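Local atomic coordinates of putative histidinol-phosphate aminotransferase (Burkholderia pseudomallei, PDB entry 3P1T), a protein that probably catalyses the pyridoxal-phosphate-dependent transfer of an amino group between L-histidinol phosphate and 2-oxoglutarate in histidine biosynthesis. Residues A[186-196]-A[207-216]; A[263-271]-A[327-335]. All coordinates share one frame; numbering follows the deposited sequence. Where two conformers were deposited one is given.

Contact 1: A[186-196]-A[207-216]; sequences YGENELVFRSF and LGALFGPSEL. With EDO (1,2-ethanediol), chain H.
Val192 and Phe211 form a hydrogen-bonded pair between the antiparallel strands 190-195 and 208-211. These are neighbours in the mixed seven-stranded sheet of the large domain, as in fold-type I aminotransferases. Strand 208-211 runs against both of its neighbours, 190-195 and 71-74. Phe211 N donates to Val192 O at 2.8 Å, and Val192 N donates back to Phe211 O. Arg194 and Ala209, the next hydrogen-bonded pair, exchange two bonds in the same way, and Phe196 N closes the series on Leu207 O at 3.1 Å.

Val192, Arg194, Ala209 and Phe211 share one face of the sheet. Val192 sets CG1 between its backbone N and carbonyl carbon (chi1 52°), where it meets Phe211 CB at 3.6 Å. The Phe211 ring reaches from Val192 toward Arg194, and its CE1 lies 3.8 Å from Arg194 CG. The guanidinium leads away to a salt bridge with Glu171. Phe64 meets the Phe211 ring edge-to-face.

On the other face, the Phe193 ring packs on Gly208, with CE1 3.7 Å from Gly208 CA. Leu210 packs its CD1 against Leu191 CD2, and helix 76-87 covers Phe193 and Leu210 through Ile77, Cys80 and Ile84. The 187-190 type I turn leads into the first strand, and Pro213 occupies the N-cap position of the helix after the second. Leu191 CD1 reaches that helix at Leu216 CD2, 3.8 Å away. Beyond Pro213, Ser214 N and Ser214 OG both hydrogen-bond to an ethanediol, probably from the crystallisation liquor, with OG 3.0 Å from its O2.

Contact 2: A[263-271]-A[327-335]; sequences DALRGLGYR and LAALAEYSD. With SO4 (sulfate ion), chain E.
Leu330 O is gripped by two donors. Tyr270 OH reaches it from the other segment at 2.7 Å, and Ser334 N bonds to it at 3.1 Å from just past the end of the same helix. The two segments are the C-terminal ends of helices 244-267 and 320-333, which run almost parallel (11° between the short axes) in the smaller, C-terminal part of the aminotransferase fold. The hydroxyl of Tyr270 lies in the carbonyl plane of Leu330, on a lone pair, with a C=O...donor angle of 124°. It also sits at the ring edge of Tyr333, 3.5 Å from CD2, and the two tyrosine side chains cross at about a right angle. The far end of Tyr333 is held by a hydrogen bond to Thr290.

Tyr270 is brought into place by the Schellman motif that ends helix 244-267. Gly269, with positive phi, turns the chain, and Tyr270 N bonds back to Leu265 O at 3.0 Å. The ring then spans the gap between the helices, and its CZ rests 3.8 Å from Leu330 CB.

Alongside this polar bond runs a seam of aliphatic groups. Leu265 CD2 touches Leu327 CD2 at 3.7 Å and also meets Leu330 CD1. The methyl of Ala264 packs on the same branch of Leu327. Underneath, Val282 and Ile315 of the neighbouring sheet back Leu265. Leu268 lays both of its methyls against Ala331. On the outer side, Arg266 makes weak bonds to a sulfate, probably from the crystallisation liquor, that Arg259 also holds.

Ser334 closes the other helix. Its chi1 of 72° folds OG back over the last turn, where it donates to Ala331 O at 2.8 Å.

From the N terminus, contact 1 comes first and joins strands 190-195 and 208-211. Ten residues, neither helix nor strand, lie between its segments. In aminotransferases of this class that connection usually carries the lysine that binds the cofactor. The chain then passes through helices 214-221 and 231-241 into the long helix 244-267, whose end opens contact 2. Contact 2 closes a larger loop of 55 residues, including strands 279-283 and 312-316, and fastens the C-terminal helix 320-333. The two loops are in series. The centres of contacts 1 and 2 are 41 Å apart, on opposite sides of the chain's centre. Contact 1 belongs to the seven-stranded sheet, contact 2 to the helices on the four-stranded one.

Contact 1: A[186-196]-A[207-216]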
loop_
_atom_site.group_PDB
_atom_site.type_symbol
_atom_site.label_atom_id
_atom_site.label_comp_id
_atom_site.label_asym_id
_atom_site.label_seq_id
_atom_site.Cartn_x
_atom_site.Cartn_y
_atom_site.Cartn_z
ATOM N N TYR A 186 -4.662 4.112 24.390
ATOM C CA TYR A 186 -5.800 3.916 23.510
ATOM C C TYR A 186 -6.964 3.378 24.347
ATOM O O TYR A 186 -6.749 2.770 25.396
ATOM C CB TYR A 186 -5.469 3.006 22.298
ATOM C CG TYR A 186 -5.109 1.594 22.673
ATOM C CD1 TYR A 186 -6.094 0.631 22.862
ATOM C CD2 TYR A 186 -3.780 1.211 22.833
ATOM C CE1 TYR A 186 -5.772 -0.662 23.269
ATOM C CE2 TYR A 186 -3.445 -0.087 23.219
ATOM C CZ TYR A 186 -4.446 -1.018 23.447
ATOM O OH TYR A 186 -4.124 -2.297 23.828
ATOM N N GLY A 187 -8.177 3.640 23.880
ATOM C CA GLY A 187 -9.413 3.234 24.532
ATOM C C GLY A 187 -10.625 3.562 23.690
ATOM O O GLY A 187 -10.485 3.873 22.507
ATOM N N GLU A 188 -11.815 3.526 24.309
ATOM C CA GLU A 188 -13.127 3.761 23.679
ATOM C C GLU A 188 -13.081 4.936 22.666
ATOM O O GLU A 188 -13.533 4.759 21.532
ATOM C CB GLU A 188 -14.186 4.036 24.772
ATOM C CG GLU A 188 -15.644 4.083 24.321
ATOM C CD GLU A 188 -16.652 4.579 25.355
ATOM O OE1 GLU A 188 -16.551 4.177 26.538
ATOM O OE2 GLU A 188 -17.568 5.344 24.970
ATOM N N ASN A 189 -12.475 6.084 23.049
ATOM C CA ASN A 189 -12.453 7.299 22.223
ATOM C C ASN A 189 -11.039 7.833 21.956
ATOM O O ASN A 189 -10.865 9.025 21.664
ATOM C CB ASN A 189 -13.261 8.389 22.945
ATOM C CG ASN A 189 -14.625 7.934 23.364
ATOM O OD1 ASN A 189 -15.447 7.491 22.548
ATOM N ND2 ASN A 189 -14.861 7.979 24.657
ATOM N N GLU A 190 -10.043 6.957 22.028
ATOM C CA GLU A 190 -8.663 7.377 21.825
ATOM C C GLU A 190 -7.889 6.300 21.059
ATOM O O GLU A 190 -8.002 5.099 21.344
ATOM C CB GLU A 190 -7.988 7.693 23.178
ATOM C CG GLU A 190 -6.685 8.456 23.055
ATOM C CD GLU A 190 -6.011 8.893 24.344
ATOM O OE1 GLU A 190 -6.659 8.874 25.419
ATOM O OE2 GLU A 190 -4.819 9.273 24.266
ATOM N N LEU A 191 -7.121 6.759 20.073
ATOM C CA LEU A 191 -6.257 5.938 19.234
ATOM C C LEU A 191 -4.836 6.526 19.209
ATOM O O LEU A 191 -4.648 7.723 19.447
ATOM C CB LEU A 191 -6.818 5.814 17.799
ATOM C CG LEU A 191 -8.134 5.066 17.658
ATOM C CD1 LEU A 191 -9.289 6.038 17.542
ATOM C CD2 LEU A 191 -8.128 4.197 16.426
ATOM N N VAL A 192 -3.843 5.690 18.924
ATOM C CA VAL A 192 -2.452 6.147 18.850
ATOM C C VAL A 192 -1.810 5.524 17.576
ATOM O O VAL A 192 -2.115 4.385 17.207
ATOM C CB VAL A 192 -1.650 5.862 20.170
ATOM C CG1 VAL A 192 -1.729 4.418 20.625
ATOM C CG2 VAL A 192 -0.207 6.325 20.091
ATOM N N PHE A 193 -0.990 6.318 16.874
ATOM C CA PHE A 193 -0.259 5.879 15.691
ATOM C C PHE A 193 1.260 5.900 15.948
ATOM O O PHE A 193 1.771 6.868 16.495
ATOM C CB PHE A 193 -0.612 6.750 14.475
ATOM C CG PHE A 193 0.242 6.505 13.249
ATOM C CD1 PHE A 193 -0.065 5.478 12.358
ATOM C CD2 PHE A 193 1.354 7.308 12.979
ATOM C CE1 PHE A 193 0.734 5.245 11.231
ATOM C CE2 PHE A 193 2.157 7.069 11.855
ATOM C CZ PHE A 193 1.821 6.060 10.975
ATOM N N ARG A 194 1.963 4.833 15.524
ATOM C CA ARG A 194 3.427 4.702 15.572
ATOM C C ARG A 194 3.946 4.471 14.157
ATOM O O ARG A 194 3.334 3.692 13.410
ATOM C CB ARG A 194 3.880 3.569 16.512
ATOM C CG ARG A 194 3.533 3.773 17.977
ATOM C CD ARG A 194 4.429 4.781 18.633
ATOM N NE ARG A 194 4.049 5.016 20.027
ATOM C CZ ARG A 194 4.583 4.388 21.066
ATOM N NH1 ARG A 194 5.509 3.457 20.881
ATOM N NH2 ARG A 194 4.191 4.683 22.300
ATOM N N SER A 195 5.059 5.143 13.791
ATOM C CA SER A 195 5.700 5.055 12.470
ATOM C C SER A 195 6.947 4.179 12.508
ATOM O O SER A 195 7.648 4.175 13.527
ATOM C CB SER A 195 6.084 6.454 11.993
ATOM O OG SER A 195 6.672 6.471 10.702
ATOM N N PHE A 196 7.258 3.468 11.397
ATOM C CA PHE A 196 8.481 2.670 11.325
ATOM C C PHE A 196 9.500 3.379 10.424
ATOM O O PHE A 196 10.553 2.816 10.103
ATOM C CB PHE A 196 8.195 1.224 10.836
ATOM C CG PHE A 196 7.261 0.449 11.743
ATOM C CD1 PHE A 196 7.685 0.006 12.997
ATOM C CD2 PHE A 196 5.951 0.201 11.367
ATOM C CE1 PHE A 196 6.804 -0.644 13.865
ATOM C CE2 PHE A 196 5.075 -0.464 12.230
ATOM C CZ PHE A 196 5.506 -0.885 13.473
ATOM N N LEU A 207 5.451 2.446 6.408
ATOM C CA LEU A 207 4.646 1.566 7.247
ATOM C C LEU A 207 4.423 2.197 8.620
ATOM O O LEU A 207 5.255 2.983 9.105
ATOM C CB LEU A 207 5.282 0.170 7.412
ATOM C CG LEU A 207 5.485 -0.665 6.165
ATOM C CD1 LEU A 207 6.247 -1.921 6.481
ATOM C CD2 LEU A 207 4.169 -1.002 5.500
ATOM N N GLY A 208 3.315 1.816 9.239
ATOM C CA GLY A 208 2.931 2.292 10.558
ATOM C C GLY A 208 1.961 1.341 11.225
ATOM O O GLY A 208 1.392 0.455 10.573
ATOM N N ALA A 209 1.787 1.514 12.536
ATOM C CA ALA A 209 0.885 0.714 13.354
ATOM C C ALA A 209 -0.115 1.616 14.072
ATOM O O ALA A 209 0.288 2.574 14.740
ATOM C CB ALA A 209 1.683 -0.114 14.362
ATOM N N LEU A 210 -1.417 1.323 13.918
ATOM C CA LEU A 210 -2.504 2.066 14.566
ATOM C C LEU A 210 -3.068 1.236 15.701
ATOM O O LEU A 210 -3.404 0.066 15.495
ATOM C CB LEU A 210 -3.615 2.455 13.563
ATOM C CG LEU A 210 -4.874 3.113 14.136
ATOM C CD1 LEU A 210 -4.572 4.487 14.773
ATOM C CD2 LEU A 210 -5.956 3.219 13.078
ATOM N N PHE A 211 -3.191 1.840 16.886
ATOM C CA PHE A 211 -3.715 1.163 18.080
ATOM C C PHE A 211 -5.017 1.817 18.495
ATOM O O PHE A 211 -5.108 3.045 18.508
ATOM C CB PHE A 211 -2.688 1.183 19.235
ATOM C CG PHE A 211 -1.324 0.684 18.824
ATOM C CD1 PHE A 211 -0.379 1.548 18.277
ATOM C CD2 PHE A 211 -0.986 -0.652 18.956
ATOM C CE1 PHE A 211 0.879 1.077 17.864
ATOM C CE2 PHE A 211 0.283 -1.118 18.553
ATOM C CZ PHE A 211 1.202 -0.254 18.011
ATOM N N GLY A 212 -6.017 1.001 18.804
ATOM C CA GLY A 212 -7.324 1.497 19.215
ATOM C C GLY A 212 -8.235 0.429 19.780
ATOM O O GLY A 212 -7.817 -0.726 19.972
ATOM N N PRO A 213 -9.511 0.820 20.045
ATOM C CA PRO A 213 -10.501 -0.154 20.569
ATOM C C PRO A 213 -10.804 -1.244 19.534
ATOM O O PRO A 213 -10.883 -0.950 18.338
ATOM C CB PRO A 213 -11.730 0.704 20.877
ATOM C CG PRO A 213 -11.587 1.922 20.028
ATOM C CD PRO A 213 -10.106 2.157 19.841
ATOM N N SER A 214 -10.939 -2.504 20.002
ATOM C CA SER A 214 -11.039 -3.710 19.182
ATOM C C SER A 214 -12.193 -3.680 18.156
ATOM O O SER A 214 -11.971 -4.124 17.021
ATOM C CB SER A 214 -11.163 -4.969 20.043
ATOM O OG SER A 214 -12.160 -4.903 21.047
ATOM N N GLU A 215 -13.373 -3.157 18.524
ATOM C CA GLU A 215 -14.525 -3.125 17.607
ATOM C C GLU A 215 -14.224 -2.207 16.411
ATOM O O GLU A 215 -14.385 -2.645 15.274
ATOM C CB GLU A 215 -15.851 -2.718 18.299
ATOM C CG GLU A 215 -15.734 -1.751 19.472
ATOM C CD GLU A 215 -15.366 -2.396 20.796
ATOM O OE1 GLU A 215 -16.090 -3.318 21.238
ATOM O OE2 GLU A 215 -14.364 -1.961 21.405
ATOM N N LEU A 216 -13.739 -0.968 16.653
ATOM C CA LEU A 216 -13.375 0.012 15.614
ATOM C C LEU A 216 -12.249 -0.533 14.710
ATOM O O LEU A 216 -12.369 -0.463 13.488
ATOM C CB LEU A 216 -12.950 1.349 16.263
ATOM C CG LEU A 216 -12.432 2.468 15.345
ATOM C CD1 LEU A 216 -13.484 2.909 14.335
ATOM C CD2 LEU A 216 -11.964 3.664 16.162
HETATM C C1 EDO H . -9.919 -2.799 23.813
HETATM O O1 EDO H . -9.747 -1.394 24.074
HETATM C C2 EDO H . -11.369 -3.274 23.940
HETATM O O2 EDO H . -12.217 -2.628 22.983
HETATM O O HOH W 1 5.000 6.082 8.221
#

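Contact 2: A[263-271]-A[327-335]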
loop_
_atom_site.group_PDB
_atom_site.type_symbol
_atom_site.label_atom_id
_atom_site.label_comp_id
_atom_site.label_asym_id
_atom_site.label_seq_id
_atom_site.Cartn_x
_atom_site.Cartn_y
_atom_site.Cartn_z
ATOM N N ASP A 263 23.068 23.401 21.294
ATOM C CA ASP A 263 23.978 24.223 22.095
ATOM C C ASP A 263 24.949 25.022 21.213
ATOM O O ASP A 263 25.159 26.211 21.478
ATOM C CB ASP A 263 24.766 23.353 23.090
ATOM C CG ASP A 263 23.967 22.769 24.259
ATOM O OD1 ASP A 263 22.752 23.098 24.390
ATOM O OD2 ASP A 263 24.570 22.034 25.080
ATOM N N ALA A 264 25.514 24.392 20.165
ATOM C CA ALA A 264 26.466 25.045 19.252
ATOM C C ALA A 264 25.806 26.185 18.467
ATOM O O ALA A 264 26.398 27.270 18.383
ATOM C CB ALA A 264 27.063 24.034 18.288
ATOM N N LEU A 265 24.573 25.958 17.929
ATOM C CA LEU A 265 23.857 26.984 17.171
ATOM C C LEU A 265 23.495 28.172 18.074
ATOM O O LEU A 265 23.668 29.313 17.640
ATOM C CB LEU A 265 22.604 26.431 16.478
ATOM C CG LEU A 265 22.820 25.445 15.317
ATOM C CD1 LEU A 265 21.490 24.973 14.755
ATOM C CD2 LEU A 265 23.653 26.060 14.193
ATOM N N ARG A 266 23.070 27.924 19.339
ATOM C CA ARG A 266 22.731 29.006 20.281
ATOM C C ARG A 266 23.972 29.835 20.631
ATOM O O ARG A 266 23.865 31.047 20.830
ATOM C CB ARG A 266 22.080 28.472 21.561
ATOM C CG ARG A 266 20.693 27.923 21.340
ATOM C CD ARG A 266 19.963 27.758 22.648
ATOM N NE ARG A 266 18.667 27.106 22.464
ATOM C CZ ARG A 266 18.405 25.859 22.830
ATOM N NH1 ARG A 266 19.329 25.132 23.442
ATOM N NH2 ARG A 266 17.202 25.341 22.624
ATOM N N GLY A 267 25.129 29.178 20.666
ATOM C CA GLY A 267 26.416 29.819 20.912
ATOM C C GLY A 267 26.867 30.674 19.741
ATOM O O GLY A 267 27.642 31.617 19.922
ATOM N N LEU A 268 26.378 30.340 18.527
ATOM C CA LEU A 268 26.640 31.077 17.285
ATOM C C LEU A 268 25.630 32.251 17.122
ATOM O O LEU A 268 25.761 33.055 16.188
ATOM C CB LEU A 268 26.589 30.136 16.056
ATOM C CG LEU A 268 27.736 29.131 15.925
ATOM C CD1 LEU A 268 27.454 28.124 14.854
ATOM C CD2 LEU A 268 29.071 29.819 15.651
ATOM N N GLY A 269 24.652 32.328 18.030
ATOM C CA GLY A 269 23.645 33.381 18.045
ATOM C C GLY A 269 22.284 33.043 17.481
ATOM O O GLY A 269 21.401 33.903 17.487
ATOM N N TYR A 270 22.095 31.801 17.003
ATOM C CA TYR A 270 20.814 31.347 16.441
ATOM C C TYR A 270 19.794 31.093 17.557
ATOM O O TYR A 270 20.168 30.798 18.695
ATOM C CB TYR A 270 20.991 30.080 15.575
ATOM C CG TYR A 270 21.818 30.305 14.328
ATOM C CD1 TYR A 270 21.235 30.783 13.159
ATOM C CD2 TYR A 270 23.182 30.020 14.308
ATOM C CE1 TYR A 270 21.993 30.997 12.007
ATOM C CE2 TYR A 270 23.959 30.260 13.172
ATOM C CZ TYR A 270 23.361 30.756 12.024
ATOM O OH TYR A 270 24.119 30.973 10.894
ATOM N N ARG A 271 18.501 31.264 17.231
ATOM C CA ARG A 271 17.420 31.018 18.188
ATOM C C ARG A 271 16.815 29.664 17.841
ATOM O O ARG A 271 16.194 29.484 16.792
ATOM C CB ARG A 271 16.386 32.160 18.220
ATOM C CG ARG A 271 16.979 33.482 18.696
ATOM C CD ARG A 271 16.036 34.309 19.533
ATOM N NE ARG A 271 16.655 35.594 19.851
ATOM C CZ ARG A 271 16.241 36.757 19.360
ATOM N NH1 ARG A 271 15.168 36.811 18.580
ATOM N NH2 ARG A 271 16.865 37.880 19.686
ATOM N N LEU A 327 27.065 22.632 11.069
ATOM C CA LEU A 327 27.542 23.599 12.059
ATOM C C LEU A 327 28.640 24.504 11.469
ATOM O O LEU A 327 28.624 25.708 11.741
ATOM C CB LEU A 327 28.044 22.893 13.333
ATOM C CG LEU A 327 26.966 22.204 14.202
ATOM C CD1 LEU A 327 27.596 21.403 15.301
ATOM C CD2 LEU A 327 25.969 23.195 14.793
ATOM N N ALA A 328 29.533 23.955 10.619
ATOM C CA ALA A 328 30.618 24.736 10.003
ATOM C C ALA A 328 30.053 25.768 9.022
ATOM O O ALA A 328 30.511 26.910 9.015
ATOM C CB ALA A 328 31.606 23.822 9.303
ATOM N N ALA A 329 29.020 25.390 8.254
ATOM C CA ALA A 329 28.349 26.277 7.299
ATOM C C ALA A 329 27.591 27.399 8.003
ATOM O O ALA A 329 27.723 28.540 7.580
ATOM C CB ALA A 329 27.390 25.488 6.426
ATOM N N LEU A 330 26.819 27.096 9.073
ATOM C CA LEU A 330 26.063 28.128 9.790
ATOM C C LEU A 330 27.006 28.941 10.705
ATOM O O LEU A 330 26.656 30.069 11.070
ATOM C CB LEU A 330 24.865 27.559 10.573
ATOM C CG LEU A 330 23.687 27.061 9.708
ATOM C CD1 LEU A 330 22.637 26.385 10.552
ATOM C CD2 LEU A 330 23.047 28.180 8.928
ATOM N N ALA A 331 28.209 28.420 11.027
ATOM C CA ALA A 331 29.190 29.234 11.754
ATOM C C ALA A 331 29.677 30.339 10.817
ATOM O O ALA A 331 29.721 31.509 11.211
ATOM C CB ALA A 331 30.347 28.389 12.264
ATOM N N GLU A 332 29.933 29.967 9.538
ATOM C CA GLU A 332 30.355 30.866 8.461
ATOM C C GLU A 332 29.255 31.904 8.163
ATOM O O GLU A 332 29.569 33.086 8.014
ATOM C CB GLU A 332 30.695 30.052 7.197
ATOM C CG GLU A 332 31.305 30.858 6.058
ATOM C CD GLU A 332 31.368 30.185 4.697
ATOM O OE1 GLU A 332 31.281 28.936 4.618
ATOM O OE2 GLU A 332 31.515 30.925 3.698
ATOM N N TYR A 333 27.983 31.469 8.117
ATOM C CA TYR A 333 26.822 32.315 7.842
ATOM C C TYR A 333 26.560 33.342 8.964
ATOM O O TYR A 333 26.068 34.430 8.655
ATOM C CB TYR A 333 25.573 31.445 7.641
ATOM C CG TYR A 333 24.372 32.176 7.069
ATOM C CD1 TYR A 333 24.408 32.730 5.790
ATOM C CD2 TYR A 333 23.168 32.225 7.762
ATOM C CE1 TYR A 333 23.297 33.377 5.245
ATOM C CE2 TYR A 333 22.050 32.874 7.232
ATOM C CZ TYR A 333 22.113 33.437 5.964
ATOM O OH TYR A 333 20.996 34.037 5.421
ATOM N N SER A 334 26.904 33.033 10.244
ATOM C CA SER A 334 26.679 33.963 11.370
ATOM C C SER A 334 27.655 35.181 11.317
ATOM O O SER A 334 27.551 36.087 12.155
ATOM C CB SER A 334 26.793 33.252 12.718
ATOM O OG SER A 334 28.126 32.897 13.046
ATOM N N ASP A 335 28.557 35.216 10.307
ATOM C CA ASP A 335 29.482 36.319 10.048
ATOM C C ASP A 335 28.930 37.196 8.915
ATOM O O ASP A 335 28.412 38.287 9.163
ATOM C CB ASP A 335 30.882 35.784 9.703
ATOM C CG ASP A 335 31.537 35.013 10.831
ATOM O OD1 ASP A 335 31.731 35.601 11.918
ATOM O OD2 ASP A 335 31.896 33.837 10.615
HETATM S S SO4 E . 16.556 22.667 25.480
HETATM O O1 SO4 E . 15.501 23.628 25.801
HETATM O O2 SO4 E . 16.381 21.469 26.346
HETATM O O3 SO4 E . 17.849 23.293 25.750
HETATM O O4 SO4 E . 16.508 22.299 24.039
#